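Long-range contacts in exopolygalacturonase (Yersinia enterocolitica, PDB 2UVF), which probably hydrolyses pectic polygalacturonic acid from a chain end and binds digalacturonic acid, as a family 28 glycoside hydrolase with a parallel beta-helix: residues A[396-401]-A[429-434]; A[157-162]-A[189-194]; A[519-524]-A[553-558]; A[253-258]-A[361-366]; A[68-73]-A[131-136]. One frame throughout, in Å; residues are numbered along the deposited sequence.

Contact 1 (A[396-401]-A[429-434]). With NI (nickel (II) ion), chain K.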
# COMPACT_ATOMS: atom_id res chain seq x y z
N ASN A 396 0.38 6.63 5.94
CA ASN A 396 0.34 5.25 6.43
C ASN A 396 1.61 4.91 7.18
O ASN A 396 2.67 5.39 6.84
CB ASN A 396 0.14 4.27 5.26
CG ASN A 396 -1.33 4.06 4.88
OD1 ASN A 396 -1.76 2.93 4.61
ND2 ASN A 396 -2.11 5.12 4.85
N PHE A 397 1.50 4.09 8.21
CA PHE A 397 2.65 3.40 8.79
C PHE A 397 2.61 1.94 8.30
O PHE A 397 1.58 1.30 8.42
CB PHE A 397 2.60 3.48 10.33
CG PHE A 397 3.67 2.66 11.04
CD1 PHE A 397 4.87 3.24 11.44
CD2 PHE A 397 3.44 1.32 11.37
CE1 PHE A 397 5.83 2.49 12.11
CE2 PHE A 397 4.39 0.57 12.03
CZ PHE A 397 5.59 1.15 12.40
N PHE A 398 3.71 1.43 7.75
CA PHE A 398 3.77 0.03 7.25
C PHE A 398 4.83 -0.76 8.01
O PHE A 398 5.99 -0.38 8.02
CB PHE A 398 4.08 -0.05 5.74
CG PHE A 398 2.97 0.42 4.86
CD1 PHE A 398 1.98 -0.46 4.41
CD2 PHE A 398 2.91 1.75 4.44
CE1 PHE A 398 0.94 -0.02 3.58
CE2 PHE A 398 1.90 2.19 3.61
CZ PHE A 398 0.91 1.31 3.18
N ASP A 399 4.40 -1.85 8.64
CA ASP A 399 5.28 -2.89 9.20
C ASP A 399 4.54 -4.23 8.91
O ASP A 399 3.62 -4.63 9.64
CB ASP A 399 5.50 -2.66 10.71
CG ASP A 399 6.66 -3.44 11.27
OD1 ASP A 399 7.81 -3.14 10.87
OD2 ASP A 399 6.44 -4.34 12.12
N THR A 400 4.92 -4.88 7.82
CA THR A 400 4.05 -5.87 7.20
C THR A 400 4.77 -7.21 7.05
O THR A 400 5.98 -7.27 7.05
CB THR A 400 3.52 -5.36 5.82
OG1 THR A 400 4.63 -5.07 4.96
CG2 THR A 400 2.68 -4.09 5.97
N GLY A 401 3.99 -8.29 6.93
CA GLY A 401 4.52 -9.62 6.74
C GLY A 401 5.02 -9.85 5.33
O GLY A 401 5.86 -10.71 5.12
N ASN A 429 4.31 8.50 3.48
CA ASN A 429 4.20 7.23 4.22
C ASN A 429 5.49 6.94 4.88
O ASN A 429 6.57 7.39 4.40
CB ASN A 429 3.83 6.06 3.29
CG ASN A 429 2.53 6.28 2.59
OD1 ASN A 429 1.50 6.24 3.22
ND2 ASN A 429 2.56 6.57 1.28
N TYR A 430 5.39 6.20 5.98
CA TYR A 430 6.57 5.62 6.62
C TYR A 430 6.57 4.09 6.45
O TYR A 430 5.70 3.41 6.97
CB TYR A 430 6.59 5.99 8.09
CG TYR A 430 7.84 5.58 8.83
CD1 TYR A 430 8.97 6.38 8.83
CD2 TYR A 430 7.87 4.41 9.59
CE1 TYR A 430 10.11 6.00 9.55
CE2 TYR A 430 8.97 4.03 10.29
CZ TYR A 430 10.10 4.82 10.28
OH TYR A 430 11.21 4.43 11.03
N PHE A 431 7.54 3.56 5.72
CA PHE A 431 7.65 2.11 5.54
C PHE A 431 8.68 1.60 6.52
O PHE A 431 9.80 2.11 6.54
CB PHE A 431 8.06 1.75 4.10
CG PHE A 431 7.14 2.30 3.05
CD1 PHE A 431 6.10 1.53 2.56
CD2 PHE A 431 7.31 3.60 2.56
CE1 PHE A 431 5.22 2.04 1.59
CE2 PHE A 431 6.45 4.12 1.59
CZ PHE A 431 5.40 3.34 1.09
N ARG A 432 8.29 0.68 7.40
CA ARG A 432 9.24 0.00 8.25
C ARG A 432 9.56 -1.34 7.58
O ARG A 432 9.97 -1.36 6.45
CB ARG A 432 8.74 -0.13 9.69
CG ARG A 432 9.86 -0.31 10.73
CD ARG A 432 9.31 -0.27 12.15
NE ARG A 432 10.30 -0.69 13.13
CZ ARG A 432 10.63 -1.96 13.38
NH1 ARG A 432 11.55 -2.23 14.30
NH2 ARG A 432 10.04 -2.96 12.71
N MET A 433 9.34 -2.46 8.26
CA MET A 433 9.62 -3.76 7.63
C MET A 433 8.58 -4.16 6.61
O MET A 433 7.43 -3.70 6.65
CB MET A 433 9.89 -4.86 8.68
CG MET A 433 11.06 -4.49 9.56
SD MET A 433 11.76 -5.70 10.62
CE MET A 433 12.18 -7.00 9.47
N GLY A 434 9.01 -4.98 5.66
CA GLY A 434 8.13 -5.46 4.59
C GLY A 434 9.00 -5.85 3.42
O GLY A 434 10.17 -5.52 3.40
NI NI K . 7.83 -11.02 5.69
O HOH W 1 8.60 -5.68 13.00
O HOH W 2 8.05 -8.75 6.48
O HOH W 3 9.86 -11.61 6.32
O HOH W 4 7.48 -13.43 5.08
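Asp399 OD1 is gripped by two donors: Arg432 NH2, in a salt bridge of 2.9 Å to Asp399 OD1, and the backbone N of Met433. Neither lies in the carboxylate plane; Arg432 NH2 stands 35° out of it, whereas Asp399 OD1 meets the guanidinium at its edge, nearly in plane. Asp399 CG is anti to the backbone N, as is Arg432 CG, and the arginine chain runs extended to NE, so both side chains point the same way. Arg432 NE bonds to Glu285, and water 1 is held by Asp399 OD2 at 2.7 Å. Behind this pair the strands run parallel: Phe398 N donates to Tyr430 O, and Arg432 N gives a short 2.6 Å bond to Phe398 O. At the start of the segments Asn429 OD1 takes the N-H of Asn396 on an in-plane lone pair, at 3.0 Å from Asn396 N, while Asn429 ND2 donates to Val393 O. Like side chains sit side by side on neighbouring coils: the rings of Phe398 and Phe431 are 9° from parallel but slid apart, so they barely overlap, with Phe398 CD2 3.7 Å from Phe431 CE1. Beyond Thr400, Gly401 O binds nickel at 2.1 Å, the NI site shared with Asp376 OD2. Two acidic residues, Asp399 and Glu285, thus flank one buried guanidinium, which would be expected to keep both carboxylates ionised.

Contact 2 (A[157-162]-A[189-194])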
# COMPACT_ATOMS: atom_id res chain seq x y z
N VAL A 157 -25.46 4.41 13.72
CA VAL A 157 -25.96 3.06 14.00
C VAL A 157 -24.91 2.36 14.85
O VAL A 157 -23.78 2.15 14.40
CB VAL A 157 -26.20 2.24 12.70
CG1 VAL A 157 -26.71 0.85 13.02
CG2 VAL A 157 -27.16 2.96 11.74
N ASN A 158 -25.27 2.01 16.08
CA ASN A 158 -24.33 1.37 16.99
C ASN A 158 -24.59 -0.14 17.00
O ASN A 158 -25.74 -0.55 17.16
CB ASN A 158 -24.45 2.00 18.38
CG ASN A 158 -23.50 1.39 19.41
OD1 ASN A 158 -23.08 0.24 19.30
ND2 ASN A 158 -23.18 2.17 20.44
N VAL A 159 -23.55 -0.94 16.81
CA VAL A 159 -23.71 -2.41 16.72
C VAL A 159 -24.17 -3.04 18.04
O VAL A 159 -24.62 -4.20 18.05
CB VAL A 159 -22.44 -3.16 16.17
CG1 VAL A 159 -22.05 -2.67 14.78
CG2 VAL A 159 -21.26 -3.09 17.15
N ARG A 160 -24.05 -2.29 19.13
CA ARG A 160 -24.48 -2.76 20.45
C ARG A 160 -26.00 -2.78 20.57
O ARG A 160 -26.55 -3.59 21.32
CB ARG A 160 -23.86 -1.91 21.57
CG ARG A 160 -22.40 -2.22 21.82
CD ARG A 160 -21.88 -1.59 23.10
NE ARG A 160 -22.24 -2.37 24.28
CZ ARG A 160 -21.50 -3.36 24.79
NH1 ARG A 160 -20.34 -3.70 24.23
NH2 ARG A 160 -21.91 -4.00 25.88
N ASP A 161 -26.67 -1.92 19.80
CA ASP A 161 -28.13 -1.88 19.72
C ASP A 161 -28.71 -3.09 18.98
O ASP A 161 -29.93 -3.29 18.97
CB ASP A 161 -28.59 -0.57 19.07
CG ASP A 161 -28.18 0.66 19.87
OD1 ASP A 161 -27.81 0.51 21.06
OD2 ASP A 161 -28.22 1.78 19.32
N PHE A 162 -27.84 -3.89 18.37
CA PHE A 162 -28.24 -5.12 17.68
C PHE A 162 -27.69 -6.37 18.37
O PHE A 162 -27.69 -7.45 17.79
CB PHE A 162 -27.84 -5.10 16.21
CG PHE A 162 -28.52 -4.02 15.42
CD1 PHE A 162 -29.58 -4.33 14.58
CD2 PHE A 162 -28.10 -2.69 15.53
CE1 PHE A 162 -30.22 -3.33 13.85
CE2 PHE A 162 -28.73 -1.69 14.80
CZ PHE A 162 -29.79 -2.01 13.97
N VAL A 189 -21.95 3.10 10.85
CA VAL A 189 -22.01 2.01 11.82
C VAL A 189 -20.84 2.16 12.80
O VAL A 189 -19.69 2.23 12.36
CB VAL A 189 -21.99 0.62 11.13
CG1 VAL A 189 -22.11 -0.52 12.14
CG2 VAL A 189 -23.10 0.53 10.11
N GLU A 190 -21.12 2.22 14.10
CA GLU A 190 -20.11 2.36 15.14
C GLU A 190 -19.84 1.04 15.85
O GLU A 190 -20.78 0.38 16.30
CB GLU A 190 -20.50 3.41 16.20
CG GLU A 190 -21.18 4.68 15.68
CD GLU A 190 -20.21 5.81 15.32
OE1 GLU A 190 -19.02 5.53 15.04
OE2 GLU A 190 -20.65 6.98 15.32
N ILE A 191 -18.56 0.67 15.96
CA ILE A 191 -18.10 -0.39 16.86
C ILE A 191 -17.30 0.28 18.00
O ILE A 191 -16.10 0.54 17.84
CB ILE A 191 -17.19 -1.42 16.12
CG1 ILE A 191 -17.95 -2.09 14.95
CG2 ILE A 191 -16.62 -2.46 17.09
CD1 ILE A 191 -17.08 -2.80 13.95
N PRO A 192 -17.97 0.59 19.13
CA PRO A 192 -17.33 1.19 20.31
C PRO A 192 -16.19 0.37 20.94
O PRO A 192 -15.95 -0.76 20.53
CB PRO A 192 -18.50 1.33 21.31
CG PRO A 192 -19.54 0.36 20.85
CD PRO A 192 -19.42 0.40 19.35
N ALA A 193 -15.52 0.95 21.94
CA ALA A 193 -14.51 0.23 22.72
C ALA A 193 -14.99 -1.17 23.13
O ALA A 193 -16.17 -1.37 23.44
CB ALA A 193 -14.08 1.04 23.96
N GLY A 194 -14.07 -2.13 23.11
CA GLY A 194 -14.37 -3.52 23.40
C GLY A 194 -13.86 -4.46 22.32
O GLY A 194 -13.63 -4.04 21.19
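Two backbone hydrogen bonds define the pairing, and both are nearly straight. Glu190 N reaches Val157 O at 2.7 Å, almost along the C=O axis, and Val159 N reaches Glu190 O at 3.1 Å with an N-H...O angle of 172°. The same Val157 O also receives a CA-H contact from Val189. Among the apolar contacts, the tightest joins the methyls Val159 CG1 and Val189 CG1, only 3.4 Å apart, closer than usual van der Waals contact, with the two side chains crossing at about a right angle. Val159 CG2, in the crowded position between its own N and carbonyl carbon, faces Ile191 CG1 at 4.1 Å. The Pro192 ring receives Arg160 CD against its CG at 3.8 Å, while Asn158 OD1 lies near Pro192 CD. The polar side-chain bond is local: Asn158 OD1 accepts from Arg160 N at 2.7 Å, an Asx turn where the strand ends and the chain takes helical backbone angles, with the donor 34° above the amide's carbonyl plane. Val157 and Val159 also pack on Ala179 of helix 173-181. Strand 156-158, this helix and strand 187-191 form a beta-alpha-beta unit, a helix-capped end to the parallel strands of a pectate lyase-like beta-helix.

Contact 3 (A[519-524]-A[553-558])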
# COMPACT_ATOMS: atom_id res chain seq x y z
N PHE A 519 9.30 -4.23 -18.61
CA PHE A 519 9.32 -3.01 -17.82
C PHE A 519 10.01 -1.91 -18.60
O PHE A 519 11.10 -2.11 -19.14
CB PHE A 519 10.02 -3.24 -16.48
CG PHE A 519 9.34 -4.27 -15.61
CD1 PHE A 519 8.10 -4.00 -15.03
CD2 PHE A 519 9.96 -5.49 -15.35
CE1 PHE A 519 7.47 -4.95 -14.23
CE2 PHE A 519 9.35 -6.43 -14.54
CZ PHE A 519 8.10 -6.16 -13.98
N TYR A 520 9.35 -0.76 -18.71
CA TYR A 520 9.94 0.39 -19.38
C TYR A 520 9.39 1.72 -18.84
O TYR A 520 8.28 1.78 -18.28
CB TYR A 520 9.83 0.28 -20.91
CG TYR A 520 8.44 0.43 -21.49
CD1 TYR A 520 7.92 1.69 -21.78
CD2 TYR A 520 7.65 -0.70 -21.76
CE1 TYR A 520 6.64 1.83 -22.31
CE2 TYR A 520 6.37 -0.56 -22.30
CZ TYR A 520 5.87 0.70 -22.56
OH TYR A 520 4.60 0.84 -23.08
N ASP A 521 10.18 2.78 -19.02
CA ASP A 521 9.79 4.12 -18.58
C ASP A 521 9.68 4.14 -17.04
O ASP A 521 8.61 4.35 -16.46
CB ASP A 521 8.50 4.57 -19.30
CG ASP A 521 8.14 6.01 -19.02
OD1 ASP A 521 9.04 6.81 -18.68
OD2 ASP A 521 6.93 6.34 -19.13
N PHE A 522 10.82 3.88 -16.40
CA PHE A 522 10.98 3.94 -14.95
C PHE A 522 11.93 5.08 -14.64
O PHE A 522 12.98 5.21 -15.26
CB PHE A 522 11.57 2.64 -14.38
CG PHE A 522 10.54 1.60 -14.01
CD1 PHE A 522 9.54 1.21 -14.91
CD2 PHE A 522 10.59 0.98 -12.75
CE1 PHE A 522 8.60 0.25 -14.55
CE2 PHE A 522 9.64 0.00 -12.40
CZ PHE A 522 8.66 -0.36 -13.30
N THR A 523 11.55 5.86 -13.64
CA THR A 523 12.33 7.00 -13.19
C THR A 523 12.65 6.88 -11.69
O THR A 523 11.74 6.78 -10.84
CB THR A 523 11.56 8.30 -13.47
OG1 THR A 523 11.39 8.43 -14.88
CG2 THR A 523 12.31 9.52 -12.93
N LEU A 524 13.95 6.86 -11.41
CA LEU A 524 14.50 6.99 -10.07
C LEU A 524 15.26 8.33 -9.96
O LEU A 524 16.27 8.53 -10.61
CB LEU A 524 15.42 5.80 -9.76
CG LEU A 524 15.61 5.42 -8.29
CD1 LEU A 524 14.56 4.43 -7.85
CD2 LEU A 524 16.99 4.82 -8.12
N LEU A 553 14.33 2.13 -21.23
CA LEU A 553 13.88 3.46 -20.79
C LEU A 553 13.87 3.67 -19.27
O LEU A 553 12.90 4.17 -18.71
CB LEU A 553 12.51 3.80 -21.42
CG LEU A 553 12.50 3.97 -22.95
CD1 LEU A 553 11.09 4.01 -23.45
CD2 LEU A 553 13.30 5.23 -23.39
N VAL A 554 14.97 3.29 -18.62
CA VAL A 554 15.20 3.59 -17.20
C VAL A 554 16.00 4.90 -17.06
O VAL A 554 17.15 4.98 -17.48
CB VAL A 554 15.94 2.42 -16.47
CG1 VAL A 554 16.23 2.77 -15.02
CG2 VAL A 554 15.14 1.12 -16.54
N HIS A 555 15.37 5.92 -16.48
CA HIS A 555 16.00 7.23 -16.25
C HIS A 555 16.34 7.41 -14.77
O HIS A 555 15.45 7.54 -13.93
CB HIS A 555 15.07 8.37 -16.72
CG HIS A 555 14.25 8.02 -17.93
ND1 HIS A 555 14.80 7.92 -19.19
CD2 HIS A 555 12.93 7.75 -18.06
CE1 HIS A 555 13.84 7.59 -20.05
NE2 HIS A 555 12.70 7.49 -19.39
N VAL A 556 17.64 7.39 -14.46
CA VAL A 556 18.13 7.52 -13.08
C VAL A 556 18.94 8.82 -12.89
O VAL A 556 19.97 9.01 -13.54
CB VAL A 556 18.93 6.27 -12.61
CG1 VAL A 556 19.53 6.48 -11.21
CG2 VAL A 556 18.03 5.02 -12.61
N ASN A 557 18.45 9.69 -12.00
CA ASN A 557 19.01 11.04 -11.78
C ASN A 557 19.14 11.45 -10.31
O ASN A 557 18.18 11.34 -9.54
CB ASN A 557 18.20 12.09 -12.55
CG ASN A 557 18.69 12.30 -13.98
OD1 ASN A 557 19.79 12.85 -14.20
ND2 ASN A 557 17.88 11.87 -14.97
N ASN A 558 20.32 11.94 -9.93
CA ASN A 558 20.56 12.51 -8.60
C ASN A 558 20.22 11.58 -7.42
O ASN A 558 19.33 11.85 -6.61
CB ASN A 558 19.87 13.89 -8.47
CG ASN A 558 20.13 14.57 -7.13
OD1 ASN A 558 21.19 14.38 -6.53
ND2 ASN A 558 19.17 15.37 -6.66
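The tight part is the backbone ladder and the apolar face beneath it. Strands 519-524 and 553-557 run parallel, their axes 8° apart and 4.6 Å at closest approach. His555 N donates to Phe522 O at 2.8 Å, nearly along the C=O axis, and Asn557 N does the same to Leu524 O. On the buried face Leu524 CB meets Val556 CG2 at 3.9 Å, while Phe522 and Val554 touch more distantly and both rest on Met497. The opposite face, carrying Thr523 and His555, is looser and partly exposed. There Thr523 OG1 approaches the imidazole at its edge, 3.6 Å from His555 CD2, and Asp521 OD1 lies near the ring plane at 3.8 Å from His555 NE2. The ring's ND1 bonds to Glu576 instead. Leu553 O lies above one ring face, offset toward the rim. At the start of the pairing Leu553 CD1 just touches the Tyr520 ring. Such parallel pairing, with apolar side chains aligned inside and polar ones outside, is typical of successive coils in the right-handed parallel beta-helix of family 28 enzymes.

Contact 4 (A[253-258]-A[361-366])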
# COMPACT_ATOMS: atom_id res chain seq x y z
N SER A 253 -17.51 -8.28 -10.65
CA SER A 253 -16.38 -7.50 -10.16
C SER A 253 -16.37 -6.05 -10.65
O SER A 253 -15.58 -5.24 -10.15
CB SER A 253 -15.07 -8.20 -10.47
OG SER A 253 -15.00 -8.57 -11.84
N LYS A 254 -17.26 -5.73 -11.58
CA LYS A 254 -17.28 -4.46 -12.33
C LYS A 254 -17.33 -3.22 -11.43
O LYS A 254 -18.21 -3.11 -10.57
CB LYS A 254 -18.46 -4.44 -13.32
CG LYS A 254 -18.15 -3.73 -14.67
CD LYS A 254 -19.33 -2.89 -15.16
CE LYS A 254 -19.19 -1.43 -14.70
NZ LYS A 254 -20.45 -0.62 -14.86
N PRO A 255 -16.39 -2.28 -11.64
CA PRO A 255 -16.32 -1.05 -10.84
C PRO A 255 -17.60 -0.21 -10.92
O PRO A 255 -17.99 0.22 -11.99
CB PRO A 255 -15.11 -0.31 -11.41
CG PRO A 255 -14.33 -1.33 -12.16
CD PRO A 255 -15.31 -2.35 -12.64
N GLY A 256 -18.24 0.02 -9.77
CA GLY A 256 -19.56 0.62 -9.71
C GLY A 256 -20.60 -0.33 -9.12
O GLY A 256 -21.72 0.09 -8.81
N THR A 257 -20.24 -1.60 -8.95
CA THR A 257 -21.11 -2.61 -8.34
C THR A 257 -21.51 -2.16 -6.95
O THR A 257 -22.67 -2.29 -6.54
CB THR A 257 -20.41 -3.99 -8.30
OG1 THR A 257 -20.24 -4.47 -9.64
CG2 THR A 257 -21.23 -4.99 -7.52
N PHE A 258 -20.53 -1.60 -6.24
CA PHE A 258 -20.76 -0.84 -5.03
C PHE A 258 -20.32 0.59 -5.27
O PHE A 258 -19.69 0.89 -6.28
CB PHE A 258 -20.00 -1.44 -3.86
CG PHE A 258 -20.28 -2.89 -3.63
CD1 PHE A 258 -21.40 -3.28 -2.89
CD2 PHE A 258 -19.44 -3.86 -4.14
CE1 PHE A 258 -21.67 -4.61 -2.67
CE2 PHE A 258 -19.69 -5.20 -3.93
CZ PHE A 258 -20.81 -5.58 -3.18
N GLU A 361 -10.52 -4.28 -8.66
CA GLU A 361 -11.38 -3.60 -9.60
C GLU A 361 -12.12 -2.38 -9.01
O GLU A 361 -13.24 -2.13 -9.35
CB GLU A 361 -12.34 -4.60 -10.30
CG GLU A 361 -11.74 -5.34 -11.48
CD GLU A 361 -12.65 -6.36 -12.13
OE1 GLU A 361 -13.33 -6.08 -13.14
OE2 GLU A 361 -12.69 -7.50 -11.67
N ASN A 362 -11.41 -1.61 -8.19
CA ASN A 362 -11.95 -0.38 -7.62
C ASN A 362 -11.53 0.86 -8.40
O ASN A 362 -10.51 0.85 -9.11
CB ASN A 362 -11.52 -0.23 -6.16
CG ASN A 362 -12.07 -1.31 -5.29
OD1 ASN A 362 -12.92 -2.09 -5.72
ND2 ASN A 362 -11.59 -1.37 -4.06
N HIS A 363 -12.34 1.91 -8.28
CA HIS A 363 -11.95 3.22 -8.72
C HIS A 363 -12.00 4.13 -7.51
O HIS A 363 -12.83 3.92 -6.62
CB HIS A 363 -12.90 3.78 -9.78
CG HIS A 363 -12.80 3.11 -11.11
ND1 HIS A 363 -13.69 3.37 -12.13
CD2 HIS A 363 -11.95 2.17 -11.58
CE1 HIS A 363 -13.37 2.64 -13.18
NE2 HIS A 363 -12.32 1.90 -12.87
N ASN A 364 -11.12 5.14 -7.51
CA ASN A 364 -11.13 6.22 -6.52
C ASN A 364 -11.01 5.73 -5.09
O ASN A 364 -11.92 5.91 -4.29
CB ASN A 364 -12.37 7.10 -6.70
CG ASN A 364 -12.63 7.45 -8.15
OD1 ASN A 364 -11.69 7.58 -8.95
ND2 ASN A 364 -13.91 7.56 -8.52
N VAL A 365 -9.90 5.06 -4.79
CA VAL A 365 -9.62 4.52 -3.45
C VAL A 365 -8.65 5.46 -2.76
O VAL A 365 -7.71 5.94 -3.38
CB VAL A 365 -8.96 3.12 -3.50
CG1 VAL A 365 -8.61 2.64 -2.09
CG2 VAL A 365 -9.86 2.10 -4.26
N VAL A 366 -8.89 5.71 -1.47
CA VAL A 366 -7.98 6.50 -0.64
C VAL A 366 -7.67 5.75 0.65
O VAL A 366 -8.59 5.30 1.35
CB VAL A 366 -8.54 7.95 -0.35
CG1 VAL A 366 -7.65 8.71 0.69
CG2 VAL A 366 -8.62 8.74 -1.63
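The imidazole of His363 carries Pro255 CB on one face, 3.8 Å from the ring centroid and only 8° off the normal, a CH-pi contact centred on the ring. The distance from Pro255 CB to His363 NE2 is 3.8 Å, and that from Pro255 CB to His363 CG is 4.1 Å, so the placement is central. His363 NE2 is hydrogen-bonded to Glu419, which should help to fix the ring's rotation. The carboxylate of Glu361 is met out of its plane by the serine hydroxyl: Ser253 OG donates to Glu361 OE2 at 2.6 Å, from a position 33° above the plane. Ser253 OG occupies the crowded position between its own N and carbonyl carbon (chi1 50°), and the glutamate chain extends beyond CG to reach it. Pro255 belongs to a type II beta turn from Lys254 to Thr257, in the loop that leads into strand 258-264 of the beta-helix; Thr257 N and Thr257 OG1 both donate to Lys254 O, the hydroxyl on an in-plane lone pair at 2.6 Å. This turn sits against the bend that precedes strand 365-368. Pro255 CG also lies 3.1 Å from the backbone O of Glu361.

Contact 5 (A[68-73]-A[131-136])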
# COMPACT_ATOMS: atom_id res chain seq x y z
N ASP A 68 8.24 23.64 3.48
CA ASP A 68 6.92 23.50 4.09
C ASP A 68 5.83 24.04 3.15
O ASP A 68 6.14 24.58 2.09
CB ASP A 68 6.86 24.25 5.43
CG ASP A 68 6.08 23.51 6.49
OD1 ASP A 68 5.19 22.69 6.16
OD2 ASP A 68 6.34 23.76 7.68
N TYR A 69 4.57 23.89 3.55
CA TYR A 69 3.41 24.46 2.84
C TYR A 69 2.45 25.04 3.87
O TYR A 69 2.35 24.52 4.99
CB TYR A 69 2.68 23.39 2.02
CG TYR A 69 3.39 22.99 0.76
CD1 TYR A 69 3.14 23.64 -0.45
CD2 TYR A 69 4.33 21.94 0.76
CE1 TYR A 69 3.80 23.27 -1.62
CE2 TYR A 69 4.99 21.57 -0.40
CZ TYR A 69 4.73 22.23 -1.59
OH TYR A 69 5.39 21.82 -2.73
N GLN A 70 1.75 26.12 3.50
CA GLN A 70 0.82 26.81 4.40
C GLN A 70 -0.58 26.82 3.81
O GLN A 70 -0.74 27.04 2.62
CB GLN A 70 1.25 28.26 4.65
CG GLN A 70 2.60 28.44 5.31
CD GLN A 70 2.82 29.88 5.78
OE1 GLN A 70 2.03 30.79 5.46
NE2 GLN A 70 3.89 30.10 6.53
N ILE A 71 -1.58 26.64 4.67
CA ILE A 71 -2.96 26.40 4.22
C ILE A 71 -3.92 27.48 4.73
O ILE A 71 -3.97 27.76 5.92
CB ILE A 71 -3.44 24.95 4.58
CG1 ILE A 71 -2.74 23.91 3.70
CG2 ILE A 71 -4.94 24.81 4.42
CD1 ILE A 71 -1.37 23.48 4.18
N PHE A 72 -4.68 28.07 3.81
CA PHE A 72 -5.59 29.18 4.11
C PHE A 72 -7.00 28.86 3.67
O PHE A 72 -7.22 28.42 2.53
CB PHE A 72 -5.14 30.46 3.40
CG PHE A 72 -3.66 30.75 3.47
CD1 PHE A 72 -3.15 31.60 4.44
CD2 PHE A 72 -2.79 30.21 2.53
CE1 PHE A 72 -1.80 31.88 4.51
CE2 PHE A 72 -1.43 30.49 2.59
CZ PHE A 72 -0.94 31.33 3.59
N SER A 73 -7.97 29.08 4.56
CA SER A 73 -9.38 29.07 4.18
C SER A 73 -9.83 30.52 4.11
O SER A 73 -9.61 31.29 5.06
CB SER A 73 -10.22 28.28 5.19
OG SER A 73 -11.61 28.40 4.90
N LYS A 131 0.07 27.59 -0.13
CA LYS A 131 1.33 28.21 -0.58
C LYS A 131 2.52 27.39 -0.10
O LYS A 131 2.55 26.95 1.06
CB LYS A 131 1.48 29.64 -0.01
CG LYS A 131 0.33 30.58 -0.24
CD LYS A 131 0.75 32.00 0.11
CE LYS A 131 -0.40 32.99 -0.06
NZ LYS A 131 0.07 34.40 -0.29
N ALA A 132 3.49 27.19 -1.00
CA ALA A 132 4.82 26.71 -0.64
C ALA A 132 5.54 27.71 0.25
O ALA A 132 5.51 28.92 0.01
CB ALA A 132 5.65 26.45 -1.89
N GLN A 133 6.18 27.20 1.30
CA GLN A 133 7.00 28.00 2.18
C GLN A 133 8.45 27.66 1.89
O GLN A 133 8.82 26.48 1.79
CB GLN A 133 6.66 27.73 3.65
CG GLN A 133 7.22 28.75 4.64
CD GLN A 133 7.18 28.26 6.07
OE1 GLN A 133 6.22 28.50 6.80
NE2 GLN A 133 8.22 27.54 6.47
N TYR A 134 9.28 28.69 1.74
CA TYR A 134 10.66 28.49 1.33
C TYR A 134 11.60 28.57 2.53
O TYR A 134 11.23 29.06 3.60
CB TYR A 134 11.06 29.48 0.23
CG TYR A 134 10.27 29.32 -1.06
CD1 TYR A 134 10.49 28.25 -1.92
CD2 TYR A 134 9.30 30.26 -1.41
CE1 TYR A 134 9.77 28.11 -3.09
CE2 TYR A 134 8.56 30.12 -2.58
CZ TYR A 134 8.81 29.04 -3.41
OH TYR A 134 8.09 28.92 -4.58
N ALA A 135 12.81 28.07 2.32
CA ALA A 135 13.86 28.07 3.35
C ALA A 135 14.07 29.46 3.96
O ALA A 135 14.23 29.58 5.19
CB ALA A 135 15.16 27.53 2.75
N ASP A 136 14.04 30.49 3.11
CA ASP A 136 14.31 31.89 3.49
C ASP A 136 13.10 32.66 4.07
O ASP A 136 13.15 33.89 4.18
CB ASP A 136 14.87 32.65 2.28
CG ASP A 136 13.86 32.76 1.12
OD1 ASP A 136 12.67 32.40 1.31
OD2 ASP A 136 14.27 33.21 0.03
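Antiparallel strands 66-73 and 125-134 pair here within the fibronectin type III domain, a beta-sandwich fold. Gln70 N to Lys131 O, at 2.7 Å, and Lys131 N to Gln70 O complete a hydrogen-bonded pair, and the axes of segments 68-73 and 131-134 run 138° apart. The side chains of Gln70 and Gln133 leave the same face by different torsions. Gln70 CG is anti to its carbonyl carbon, whereas Gln133 CG is anti to its backbone N (chi1 -166°), and both chains are extended beyond CG, so the two side chains cross obliquely, their amide planes 82° apart. On the other face Tyr69 CD1 rests 3.5 Å from Ala132 CA, and its ring also meets that of Trp57. Lys131, with CG anti to its carbonyl carbon and the chain extended beyond CG, crosses the Phe72 side chain at about a right angle, Lys131 CG approaching Phe72 CE2 at 3.3 Å. Asp68 is held by Ser82 through OD2. In the amide pair, Gln70 NE2 donates to an in-plane lone pair of Gln133 OE1 at 2.8 Å.

Along the chain the order is contact 5, contact 2, contact 4, contact 1 and contact 3, each closing before the next opens. Contact 5 belongs to the N-terminal fibronectin type III domain, its centre about 28 Å from that of contact 1. The other four lie along the beta-helix: contact 2 near its N-terminal, helix-capped end and contact 3 toward the other, their centres about 49 Å apart. Contacts 1 and 4 fall between them, with nearest atoms about 7 Å apart. Contacts 1, 2 and 3 pair strands of successive coils, whereas contact 4 sets a loop against a later bend. The same parallel stacking thus recurs along the helix, and contact 1 reaches a nickel site.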